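Local coordinates for protein dicer Related Helicase (Caenorhabditis elegans, PDB 6M6S) that binds double-stranded RNA through this RIG-I-like C-terminal domain and, as a helicase of the RLR subfamily, probably hydrolyses ATP, at residues K29-Y34 against W111-E115; W42-E48 against K145-L149. One frame throughout, in Å; residues are numbered along the deposited sequence.

After strands 11-14 and 20-23, the chain forms the hairpin of strands 27-30 and 33-36, then passes through a short 3-10 segment into strand 45-48. Interaction 1 closes a long loop, rich in strand, when helix 111-117 returns to the hairpin at K29-Y34. Interaction 2 closes a longer one when helix 140-167 meets W42-E48. The segments alternate along the chain, so the two closures cross rather than nest. They lie about 22 Å apart, centre to centre, on opposite sides of the chain's centre. Interaction 1 ties the RNA-binding hairpin to a short helix; interaction 2 fastens the long C-terminal helix to the edge of the four-stranded sheet 45-48, 61-69, 75-82, 85-90.

Interaction 1 of 2, residues K29-Y34 against W111-E115. With nucleotides of chain C; nucleotides of chain D.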
ATOM      1  N   LYS B  29      14.678   7.419 -11.280  1.00 18.13           N
ATOM      2  CA  LYS B  29      13.747   6.942 -12.292  1.00 22.05           C
ATOM      3  C   LYS B  29      14.298   7.019 -13.704  1.00 22.20           C
ATOM      4  O   LYS B  29      14.926   8.028 -14.087  1.00 23.96           O
ATOM      5  CB  LYS B  29      12.520   7.858 -12.329  1.00 31.52           C
ATOM      6  CG  LYS B  29      11.809   8.019 -11.044  1.00 35.00           C
ATOM      7  CD  LYS B  29      10.604   8.974 -11.263  1.00 21.32           C
ATOM      8  CE  LYS B  29      10.945  10.438 -11.263  1.00 29.35           C
ATOM      9  NZ  LYS B  29       9.671  11.170 -11.079  1.00 35.79           N
ATOM     10  N   VAL B  30      13.972   6.009 -14.508  1.00 21.05           N
ATOM     11  CA  VAL B  30      14.204   6.083 -15.924  1.00 24.32           C
ATOM     12  C   VAL B  30      12.854   5.844 -16.595  1.00 23.70           C
ATOM     13  O   VAL B  30      12.362   4.710 -16.609  1.00 22.73           O
ATOM     14  CB  VAL B  30      15.201   5.030 -16.366  1.00 19.99           C
ATOM     15  CG1 VAL B  30      15.438   5.143 -17.889  1.00 25.06           C
ATOM     16  CG2 VAL B  30      16.505   5.206 -15.565  1.00 24.02           C
ATOM     17  N   PHE B  31      12.245   6.895 -17.128  1.00 23.59           N
ATOM     18  CA  PHE B  31      10.907   6.766 -17.724  1.00 27.77           C
ATOM     19  C   PHE B  31       9.941   5.934 -16.863  1.00 24.96           C
ATOM     20  O   PHE B  31       9.333   4.928 -17.307  1.00 22.75           O
ATOM     21  CB  PHE B  31      11.011   6.179 -19.128  1.00 30.39           C
ATOM     22  CG  PHE B  31      11.679   7.110 -20.111  1.00 35.23           C
ATOM     23  CD1 PHE B  31      10.955   8.147 -20.680  1.00 37.90           C
ATOM     24  CD2 PHE B  31      13.006   6.946 -20.456  1.00 37.37           C
ATOM     25  CE1 PHE B  31      11.562   9.020 -21.612  1.00 39.38           C
ATOM     26  CE2 PHE B  31      13.621   7.806 -21.377  1.00 39.95           C
ATOM     27  CZ  PHE B  31      12.894   8.844 -21.955  1.00 40.10           C
ATOM     28  N   SER B  32       9.836   6.370 -15.628  1.00 24.23           N
ATOM     29  CA  SER B  32       8.930   5.774 -14.666  1.00 22.34           C
ATOM     30  C   SER B  32       9.243   4.338 -14.269  1.00 18.72           C
ATOM     31  O   SER B  32       8.407   3.686 -13.644  1.00 20.27           O
ATOM     32  CB  SER B  32       7.467   5.930 -15.076  1.00 27.95           C
ATOM     33  OG  SER B  32       7.177   7.303 -15.323  1.00 33.95           O
ATOM     34  N   ASN B  33      10.468   3.878 -14.549  1.00 18.32           N
ATOM     35  CA  ASN B  33      11.007   2.684 -13.920  1.00 19.59           C
ATOM     36  C   ASN B  33      11.919   3.119 -12.779  1.00 16.34           C
ATOM     37  O   ASN B  33      12.849   3.897 -13.020  1.00 17.98           O
ATOM     38  CB  ASN B  33      11.880   1.960 -14.953  1.00 17.19           C
ATOM     39  CG  ASN B  33      11.053   1.301 -16.031  1.00 24.01           C
ATOM     40  OD1 ASN B  33      10.623   0.156 -15.868  1.00 21.11           O
ATOM     41  ND2 ASN B  33      10.840   2.002 -17.138  1.00 28.54           N
ATOM     42  N   TYR B  34      11.688   2.626 -11.564  1.00 15.52           N
ATOM     43  CA  TYR B  34      12.359   3.143 -10.369  1.00 15.11           C
ATOM     44  C   TYR B  34      13.463   2.148 -10.075  1.00 17.44           C
ATOM     45  O   TYR B  34      13.167   0.982  -9.649  1.00 16.78           O
ATOM     46  CB  TYR B  34      11.329   3.265  -9.223  1.00 14.94           C
ATOM     47  CG  TYR B  34      10.339   4.410  -9.469  1.00 15.87           C
ATOM     48  CD1 TYR B  34       9.309   4.273 -10.407  1.00 16.61           C
ATOM     49  CD2 TYR B  34      10.373   5.588  -8.728  1.00 16.32           C
ATOM     50  CE1 TYR B  34       8.418   5.283 -10.625  1.00 17.50           C
ATOM     51  CE2 TYR B  34       9.422   6.586  -8.937  1.00 17.33           C
ATOM     52  CZ  TYR B  34       8.501   6.430  -9.896  1.00 19.76           C
ATOM     53  OH  TYR B  34       7.545   7.417 -10.101  1.00 20.58           O
ATOM     54  N   TRP B 111       5.057   3.155  -6.588  1.00 30.53           N
ATOM     55  CA  TRP B 111       6.258   4.008  -6.518  1.00 32.75           C
ATOM     56  C   TRP B 111       5.819   5.469  -6.537  1.00 31.43           C
ATOM     57  O   TRP B 111       6.413   6.336  -5.898  1.00 37.69           O
ATOM     58  CB  TRP B 111       7.342   3.685  -7.605  1.00 20.22           C
ATOM     59  CG  TRP B 111       8.300   2.639  -7.208  1.00 24.69           C
ATOM     60  CD1 TRP B 111       8.418   1.397  -7.731  1.00 16.43           C
ATOM     61  CD2 TRP B 111       9.283   2.752  -6.209  1.00 21.81           C
ATOM     62  NE1 TRP B 111       9.424   0.705  -7.080  1.00 25.68           N
ATOM     63  CE2 TRP B 111       9.986   1.533  -6.154  1.00 17.68           C
ATOM     64  CE3 TRP B 111       9.643   3.781  -5.331  1.00 22.16           C
ATOM     65  CZ2 TRP B 111      11.012   1.295  -5.260  1.00 24.28           C
ATOM     66  CZ3 TRP B 111      10.680   3.563  -4.489  1.00 18.33           C
ATOM     67  CH2 TRP B 111      11.356   2.303  -4.438  1.00 24.55           C
ATOM     68  N   SER B 112       4.748   5.752  -7.251  1.00 26.17           N
ATOM     69  CA  SER B 112       4.208   7.100  -7.277  1.00 22.70           C
ATOM     70  C   SER B 112       3.744   7.665  -5.926  1.00 30.52           C
ATOM     71  O   SER B 112       3.814   8.871  -5.708  1.00 33.00           O
ATOM     72  CB  SER B 112       3.118   7.201  -8.330  1.00 38.82           C
ATOM     73  OG  SER B 112       2.224   6.113  -8.175  1.00 44.32           O
ATOM     74  N   ASP B 113       3.286   6.795  -5.007  1.00 32.31           N
ATOM     75  CA  ASP B 113       2.833   7.265  -3.686  1.00 25.49           C
ATOM     76  C   ASP B 113       4.069   7.504  -2.786  1.00 19.28           C
ATOM     77  O   ASP B 113       4.017   8.387  -1.918  1.00 22.07           O
ATOM     78  CB  ASP B 113       1.959   6.231  -2.965  1.00 26.42           C
ATOM     79  CG  ASP B 113       0.578   6.074  -3.593  1.00 38.28           C
ATOM     80  OD1 ASP B 113       0.004   7.090  -4.007  1.00 37.91           O
ATOM     81  OD2 ASP B 113       0.083   4.930  -3.671  1.00 44.85           O
ATOM     82  N   VAL B 114       5.140   6.792  -3.070  1.00 20.01           N
ATOM     83  CA  VAL B 114       6.418   6.994  -2.380  1.00 20.49           C
ATOM     84  C   VAL B 114       6.919   8.416  -2.637  1.00 23.36           C
ATOM     85  O   VAL B 114       7.345   9.113  -1.705  1.00 22.34           O
ATOM     86  CB  VAL B 114       7.466   5.961  -2.815  1.00 21.75           C
ATOM     87  CG1 VAL B 114       8.806   6.232  -2.145  1.00 16.40           C
ATOM     88  CG2 VAL B 114       7.003   4.516  -2.466  1.00 18.87           C
ATOM     89  N   GLU B 115       6.888   8.855  -3.907  1.00 21.34           N
ATOM     90  CA  GLU B 115       7.253  10.268  -4.241  1.00 27.68           C
ATOM     91  C   GLU B 115       6.423  11.323  -3.579  1.00 27.36           C
ATOM     92  O   GLU B 115       6.896  12.406  -3.188  1.00 28.73           O
ATOM     93  CB  GLU B 115       7.159  10.501  -5.760  1.00 29.46           C
ATOM     94  CG  GLU B 115       8.114   9.695  -6.532  1.00 29.13           C
ATOM     95  CD  GLU B 115       8.160  10.062  -8.045  1.00 33.21           C
ATOM     96  OE1 GLU B 115       7.433   9.439  -8.840  1.00 35.38           O
ATOM     97  OE2 GLU B 115       8.904  10.983  -8.421  1.00 37.84           O
TER
ATOM     98  P     C C  12       9.167   5.675 -25.945  1.00 51.70           P
ATOM     99  OP1   C C  12      10.272   6.472 -26.552  1.00 51.44           O
ATOM    100  OP2   C C  12       8.455   4.712 -26.811  1.00 54.97           O
ATOM    101  O5'   C C  12       9.713   4.934 -24.646  1.00 49.04           O
ATOM    102  C5'   C C  12      10.595   5.587 -23.753  1.00 44.45           C
ATOM    103  C4'   C C  12      10.941   4.717 -22.575  1.00 41.18           C
ATOM    104  O4'   C C  12       9.744   4.289 -21.905  1.00 41.81           O
ATOM    105  C3'   C C  12      11.651   3.415 -22.869  1.00 40.36           C
ATOM    106  O3'   C C  12      13.019   3.592 -23.171  1.00 50.26           O
ATOM    107  C2'   C C  12      11.432   2.651 -21.581  1.00 39.31           C
ATOM    108  O2'   C C  12      12.334   3.119 -20.589  1.00 50.53           O
ATOM    109  C1'   C C  12      10.007   3.086 -21.207  1.00 39.30           C
ATOM    110  N1    C C  12       9.025   2.055 -21.609  1.00 38.81           N
ATOM    111  C2    C C  12       8.797   1.011 -20.723  1.00 38.18           C
ATOM    112  O2    C C  12       9.383   1.036 -19.621  1.00 39.13           O
ATOM    113  N3    C C  12       7.913   0.041 -21.070  1.00 38.53           N
ATOM    114  C4    C C  12       7.334   0.074 -22.268  1.00 39.52           C
ATOM    115  N4    C C  12       6.490  -0.913 -22.565  1.00 44.84           N
ATOM    116  C5    C C  12       7.563   1.121 -23.202  1.00 40.19           C
ATOM    117  C6    C C  12       8.421   2.079 -22.833  1.00 40.42           C
TER
ATOM    118  P     C D   3       4.794   0.319 -10.583  1.00 32.99           P
ATOM    119  OP1   C D   3       5.102   0.832  -9.222  1.00 30.13           O
ATOM    120  OP2   C D   3       3.824  -0.729 -10.992  1.00 37.16           O
ATOM    121  O5'   C D   3       4.351   1.629 -11.390  1.00 32.98           O
ATOM    122  C5'   C D   3       5.036   2.865 -11.238  1.00 38.47           C
ATOM    123  C4'   C D   3       4.746   3.831 -12.362  1.00 36.76           C
ATOM    124  O4'   C D   3       5.203   3.276 -13.622  1.00 37.58           O
ATOM    125  C3'   C D   3       3.292   4.151 -12.659  1.00 37.19           C
ATOM    126  O3'   C D   3       2.635   4.973 -11.706  1.00 37.14           O
ATOM    127  C2'   C D   3       3.395   4.741 -14.060  1.00 39.72           C
ATOM    128  O2'   C D   3       3.947   6.055 -14.042  1.00 41.73           O
ATOM    129  C1'   C D   3       4.435   3.810 -14.682  1.00 39.81           C
ATOM    130  N1    C D   3       3.770   2.698 -15.408  1.00 39.01           N
ATOM    131  C2    C D   3       3.350   2.959 -16.712  1.00 41.14           C
ATOM    132  O2    C D   3       3.577   4.074 -17.209  1.00 43.38           O
ATOM    133  N3    C D   3       2.708   1.980 -17.393  1.00 41.02           N
ATOM    134  C4    C D   3       2.464   0.793 -16.841  1.00 38.83           C
ATOM    135  N4    C D   3       1.828  -0.126 -17.590  1.00 39.16           N
ATOM    136  C5    C D   3       2.869   0.509 -15.505  1.00 36.51           C
ATOM    137  C6    C D   3       3.505   1.484 -14.826  1.00 36.65           C
ATOM    138  P     G D   2       5.249  -4.862 -12.482  1.00 31.04           P
ATOM    139  OP1   G D   2       4.946  -4.901 -11.016  1.00 28.77           O
ATOM    140  OP2   G D   2       4.085  -5.127 -13.394  1.00 34.70           O
ATOM    141  O5'   G D   2       5.825  -3.394 -12.722  1.00 29.54           O
ATOM    142  C5'   G D   2       7.020  -2.987 -12.067  1.00 29.31           C
ATOM    143  C4'   G D   2       7.422  -1.613 -12.527  1.00 31.15           C
ATOM    144  O4'   G D   2       7.817  -1.659 -13.907  1.00 32.80           O
ATOM    145  C3'   G D   2       6.338  -0.539 -12.494  1.00 31.99           C
ATOM    146  O3'   G D   2       6.225   0.019 -11.209  1.00 31.79           O
ATOM    147  C2'   G D   2       6.885   0.481 -13.480  1.00 34.36           C
ATOM    148  O2'   G D   2       7.930   1.217 -12.853  1.00 34.78           O
ATOM    149  C1'   G D   2       7.521  -0.427 -14.528  1.00 34.80           C
ATOM    150  N9    G D   2       6.626  -0.725 -15.659  1.00 35.87           N
ATOM    151  C8    G D   2       5.899  -1.899 -15.869  1.00 35.02           C
ATOM    152  N7    G D   2       5.223  -1.877 -17.001  1.00 36.65           N
ATOM    153  C5    G D   2       5.554  -0.636 -17.562  1.00 38.74           C
ATOM    154  C6    G D   2       5.148  -0.022 -18.778  1.00 41.40           C
ATOM    155  O6    G D   2       4.408  -0.481 -19.633  1.00 42.45           O
ATOM    156  N1    G D   2       5.698   1.246 -18.954  1.00 43.13           N
ATOM    157  C2    G D   2       6.564   1.857 -18.071  1.00 42.48           C
ATOM    158  N2    G D   2       7.027   3.083 -18.404  1.00 44.70           N
ATOM    159  N3    G D   2       6.951   1.290 -16.934  1.00 40.05           N
ATOM    160  C4    G D   2       6.413   0.069 -16.753  1.00 38.30           C
TER
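With CG of Y34 anti to its carbonyl carbon (chi1 -71°), the phenol ring runs alongside W111 in the opposite sense and carries its hydroxyl to E115; K29, bent at chi3, brings its ammonium to the same carboxylate. The Y34 and W111 planes are only 5° apart but offset, with little ring-over-ring overlap, and each CB packs over the other residue's ring in a CH-pi contact. W111 CB sits 3.4 Å from the centroid of the Y34 ring, while Y34 CB lies 3.6 Å from that of the W111 five-membered ring. CG of K29 covers the opposite Y34 face, towards its rim. At the ring's edge, Y34 OH donates to E115 OE1 at 2.4 Å, a length short enough to be doubtful. K29 NZ forms a salt bridge with E115 OE2 at 2.8 Å, arriving on the syn side. W111 NE1 hydrogen-bonds to L90 O. An alanine in place of W111 would keep CB but is likely to leave Y34 CB without its indole and L90 O without this donor. The type I' turn V30-N33 faces RNA: N33 ND2 donates to cytidine O2 of chain C at 3.0 Å, and F31 O and S32 O accept from G2 of chain D. Within the hairpin, I27 touches Y34 and W111; L95 of strand 95-99 packs on W111, and backbone bonds join K29 to S122 and A124.

Interaction 2 of 2, residues W42-E48 against K145-L149; sequences WRFLHVE and KKIVL
K145 reaches across to the 42-45 turn with a side chain that stays extended until chi4 (-75°), where the chain turns and swings NZ in among backbone carbonyls. NZ donates to W42 O at 3.2 Å and to L45 O at 2.5 Å, the latter too short to be taken literally. W42 O also accepts from L45 N, and the two donors approach from opposite faces of its carbonyl plane. A weakly held water links NZ to R43 O. Further along strand 45-48, V47 divides its branches: CG2, anti to the carbonyl carbon, lies beside K145 CG at 3.9 Å, while CG1, anti to the backbone N (chi1 171°), meets V148 CG1 at 3.8 Å and L149 CG. L149 turns its CD1 to W42 CH2, 4.1 Å away, and S65 of the adjoining strand 61-69 touches V47, V148 and L149. Strand and helix segments run 35° apart with axes 8.1 Å from each other, fastening helix 140-167 to the sheet's edge. The chemistry is therefore split: apolar branches of V47, V148 and L149 meet between strand and helix, while K145 passes V47 obliquely and its probable positive charge is met by carbonyl oxygens of the turn rather than by a carboxylate of either segment.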
ATOM      1  N   TRP B  42      23.833  -5.241  -4.889  1.00 14.31           N
ATOM      2  CA  TRP B  42      23.783  -6.576  -5.435  1.00 16.26           C
ATOM      3  C   TRP B  42      24.165  -7.644  -4.377  1.00 15.17           C
ATOM      4  O   TRP B  42      23.759  -8.832  -4.511  1.00 17.05           O
ATOM      5  CB  TRP B  42      24.733  -6.682  -6.634  1.00 16.16           C
ATOM      6  CG  TRP B  42      24.323  -5.887  -7.886  1.00 15.14           C
ATOM      7  CD1 TRP B  42      24.964  -4.805  -8.419  1.00 14.95           C
ATOM      8  CD2 TRP B  42      23.236  -6.191  -8.779  1.00 15.31           C
ATOM      9  NE1 TRP B  42      24.364  -4.406  -9.573  1.00 16.47           N
ATOM     10  CE2 TRP B  42      23.316  -5.242  -9.843  1.00 14.40           C
ATOM     11  CE3 TRP B  42      22.222  -7.180  -8.790  1.00 17.05           C
ATOM     12  CZ2 TRP B  42      22.401  -5.219 -10.885  1.00 16.11           C
ATOM     13  CZ3 TRP B  42      21.312  -7.187  -9.833  1.00 17.34           C
ATOM     14  CH2 TRP B  42      21.448  -6.221 -10.897  1.00 15.75           C
ATOM     15  N   ARG B  43      24.917  -7.262  -3.327  1.00 17.57           N
ATOM     16  CA  ARG B  43      25.283  -8.179  -2.242  1.00 21.82           C
ATOM     17  C   ARG B  43      24.049  -8.755  -1.565  1.00 19.23           C
ATOM     18  O   ARG B  43      24.084  -9.881  -1.033  1.00 20.80           O
ATOM     19  CB  ARG B  43      26.113  -7.432  -1.185  1.00 28.39           C
ATOM     20  CG  ARG B  43      27.314  -6.694  -1.791  1.00 39.77           C
ATOM     21  CD  ARG B  43      27.663  -5.487  -0.938  1.00 50.86           C
ATOM     22  NE  ARG B  43      27.948  -5.859   0.443  1.00 56.43           N
ATOM     23  CZ  ARG B  43      27.863  -5.013   1.469  1.00 57.95           C
ATOM     24  NH1 ARG B  43      27.489  -3.753   1.265  1.00 54.28           N
ATOM     25  NH2 ARG B  43      28.140  -5.431   2.699  1.00 58.40           N
ATOM     26  N   PHE B  44      22.963  -7.999  -1.655  1.00 15.89           N
ATOM     27  CA  PHE B  44      21.718  -8.324  -0.917  1.00 18.13           C
ATOM     28  C   PHE B  44      20.639  -8.940  -1.789  1.00 18.57           C
ATOM     29  O   PHE B  44      19.464  -9.106  -1.375  1.00 19.37           O
ATOM     30  CB  PHE B  44      21.208  -7.078  -0.188  1.00 18.68           C
ATOM     31  CG  PHE B  44      22.266  -6.454   0.661  1.00 20.78           C
ATOM     32  CD1 PHE B  44      22.929  -7.218   1.606  1.00 24.49           C
ATOM     33  CD2 PHE B  44      22.684  -5.145   0.417  1.00 23.29           C
ATOM     34  CE1 PHE B  44      23.948  -6.663   2.370  1.00 32.05           C
ATOM     35  CE2 PHE B  44      23.713  -4.577   1.168  1.00 29.69           C
ATOM     36  CZ  PHE B  44      24.355  -5.350   2.145  1.00 30.05           C
ATOM     37  N   LEU B  45      21.009  -9.304  -3.014  1.00 18.38           N
ATOM     38  CA  LEU B  45      20.049  -9.869  -3.956  1.00 17.07           C
ATOM     39  C   LEU B  45      20.572 -11.162  -4.569  1.00 21.12           C
ATOM     40  O   LEU B  45      21.743 -11.242  -5.001  1.00 22.79           O
ATOM     41  CB  LEU B  45      19.758  -8.911  -5.095  1.00 15.04           C
ATOM     42  CG  LEU B  45      19.227  -7.541  -4.661  1.00 17.30           C
ATOM     43  CD1 LEU B  45      19.194  -6.634  -5.830  1.00 18.15           C
ATOM     44  CD2 LEU B  45      17.769  -7.716  -4.079  1.00 17.88           C
ATOM     45  N   HIS B  46      19.709 -12.170  -4.682  1.00 15.08           N
ATOM     46  CA  HIS B  46      20.016 -13.286  -5.576  1.00 16.36           C
ATOM     47  C   HIS B  46      19.383 -13.011  -6.951  1.00 21.96           C
ATOM     48  O   HIS B  46      18.253 -12.468  -7.056  1.00 19.43           O
ATOM     49  CB  HIS B  46      19.442 -14.652  -5.087  1.00 19.12           C
ATOM     50  CG  HIS B  46      19.993 -15.132  -3.769  1.00 31.04           C
ATOM     51  ND1 HIS B  46      21.218 -15.764  -3.654  1.00 37.05           N
ATOM     52  CD2 HIS B  46      19.461 -15.113  -2.516  1.00 33.76           C
ATOM     53  CE1 HIS B  46      21.435 -16.077  -2.384  1.00 32.23           C
ATOM     54  NE2 HIS B  46      20.379 -15.703  -1.672  1.00 35.59           N
ATOM     55  N   VAL B  47      20.081 -13.435  -8.003  1.00 16.05           N
ATOM     56  CA  VAL B  47      19.639 -13.187  -9.357  1.00 17.17           C
ATOM     57  C   VAL B  47      19.303 -14.530  -9.955  1.00 21.23           C
ATOM     58  O   VAL B  47      20.173 -15.420 -10.011  1.00 23.90           O
ATOM     59  CB  VAL B  47      20.774 -12.453 -10.153  1.00 17.51           C
ATOM     60  CG1 VAL B  47      20.431 -12.362 -11.630  1.00 21.23           C
ATOM     61  CG2 VAL B  47      21.112 -11.086  -9.530  1.00 18.37           C
ATOM     62  N   GLU B  48      18.043 -14.712 -10.384  1.00 18.49           N
ATOM     63  CA  GLU B  48      17.549 -16.014 -10.816  1.00 19.79           C
ATOM     64  C   GLU B  48      16.964 -15.901 -12.247  1.00 24.36           C
ATOM     65  O   GLU B  48      16.076 -15.078 -12.470  1.00 26.10           O
ATOM     66  CB  GLU B  48      16.508 -16.549  -9.840  1.00 22.77           C
ATOM     67  CG  GLU B  48      16.056 -17.957 -10.183  1.00 33.58           C
ATOM     68  CD  GLU B  48      17.016 -19.080  -9.659  1.00 46.80           C
ATOM     69  OE1 GLU B  48      18.034 -18.804  -8.964  1.00 39.60           O
ATOM     70  OE2 GLU B  48      16.719 -20.258  -9.935  1.00 49.24           O
ATOM     71  N   LYS B 145      26.339 -13.615 -10.757  1.00 18.62           N
ATOM     72  CA  LYS B 145      25.101 -12.875 -11.070  1.00 17.89           C
ATOM     73  C   LYS B 145      25.177 -12.279 -12.480  1.00 17.80           C
ATOM     74  O   LYS B 145      24.194 -12.255 -13.245  1.00 20.96           O
ATOM     75  CB  LYS B 145      24.917 -11.738 -10.056  1.00 16.76           C
ATOM     76  CG  LYS B 145      24.736 -12.178  -8.618  1.00 18.18           C
ATOM     77  CD  LYS B 145      24.855 -10.909  -7.733  1.00 21.54           C
ATOM     78  CE  LYS B 145      25.226 -11.243  -6.299  1.00 27.09           C
ATOM     79  NZ  LYS B 145      24.119 -11.800  -5.536  1.00 27.61           N
ATOM     80  N   LYS B 146      26.324 -11.719 -12.822  1.00 18.24           N
ATOM     81  CA  LYS B 146      26.478 -11.093 -14.143  1.00 19.58           C
ATOM     82  C   LYS B 146      26.264 -12.133 -15.247  1.00 20.90           C
ATOM     83  O   LYS B 146      25.712 -11.798 -16.303  1.00 20.70           O
ATOM     84  CB  LYS B 146      27.862 -10.466 -14.302  1.00 21.07           C
ATOM     85  CG  LYS B 146      27.988  -9.470 -15.492  1.00 25.23           C
ATOM     86  CD  LYS B 146      29.469  -9.030 -15.691  1.00 29.32           C
ATOM     87  CE  LYS B 146      29.823  -8.740 -17.148  1.00 34.00           C
ATOM     88  NZ  LYS B 146      30.133  -9.974 -18.012  1.00 33.26           N
ATOM     89  N   ILE B 147      26.742 -13.371 -15.033  1.00 20.23           N
ATOM     90  CA  ILE B 147      26.592 -14.432 -16.016  1.00 21.28           C
ATOM     91  C   ILE B 147      25.125 -14.767 -16.281  1.00 22.19           C
ATOM     92  O   ILE B 147      24.772 -14.934 -17.447  1.00 22.62           O
ATOM     93  CB  ILE B 147      27.388 -15.652 -15.616  1.00 24.64           C
ATOM     94  CG1 ILE B 147      28.861 -15.309 -15.824  1.00 23.03           C
ATOM     95  CG2 ILE B 147      27.034 -16.880 -16.490  1.00 26.37           C
ATOM     96  CD1 ILE B 147      29.826 -16.315 -15.165  1.00 32.77           C
ATOM     97  N   VAL B 148      24.306 -14.789 -15.215  1.00 21.77           N
ATOM     98  CA  VAL B 148      22.887 -15.040 -15.303  1.00 20.16           C
ATOM     99  C   VAL B 148      22.261 -13.919 -16.106  1.00 20.20           C
ATOM    100  O   VAL B 148      21.471 -14.190 -17.035  1.00 21.02           O
ATOM    101  CB  VAL B 148      22.214 -15.213 -13.920  1.00 19.07           C
ATOM    102  CG1 VAL B 148      20.674 -15.254 -14.032  1.00 18.83           C
ATOM    103  CG2 VAL B 148      22.644 -16.497 -13.238  1.00 21.44           C
ATOM    104  N   LEU B 149      22.599 -12.684 -15.768  1.00 18.56           N
ATOM    105  CA  LEU B 149      22.059 -11.531 -16.518  1.00 19.72           C
ATOM    106  C   LEU B 149      22.476 -11.539 -17.992  1.00 19.46           C
ATOM    107  O   LEU B 149      21.642 -11.281 -18.881  1.00 23.61           O
ATOM    108  CB  LEU B 149      22.487 -10.224 -15.866  1.00 18.34           C
ATOM    109  CG  LEU B 149      21.764 -10.115 -14.541  1.00 16.54           C
ATOM    110  CD1 LEU B 149      22.477  -9.138 -13.607  1.00 17.79           C
ATOM    111  CD2 LEU B 149      20.310  -9.614 -14.794  1.00 21.00           C
TER
HETATM  112  O   HOH W   1      25.956 -11.986  -2.839  1.00 41.75           O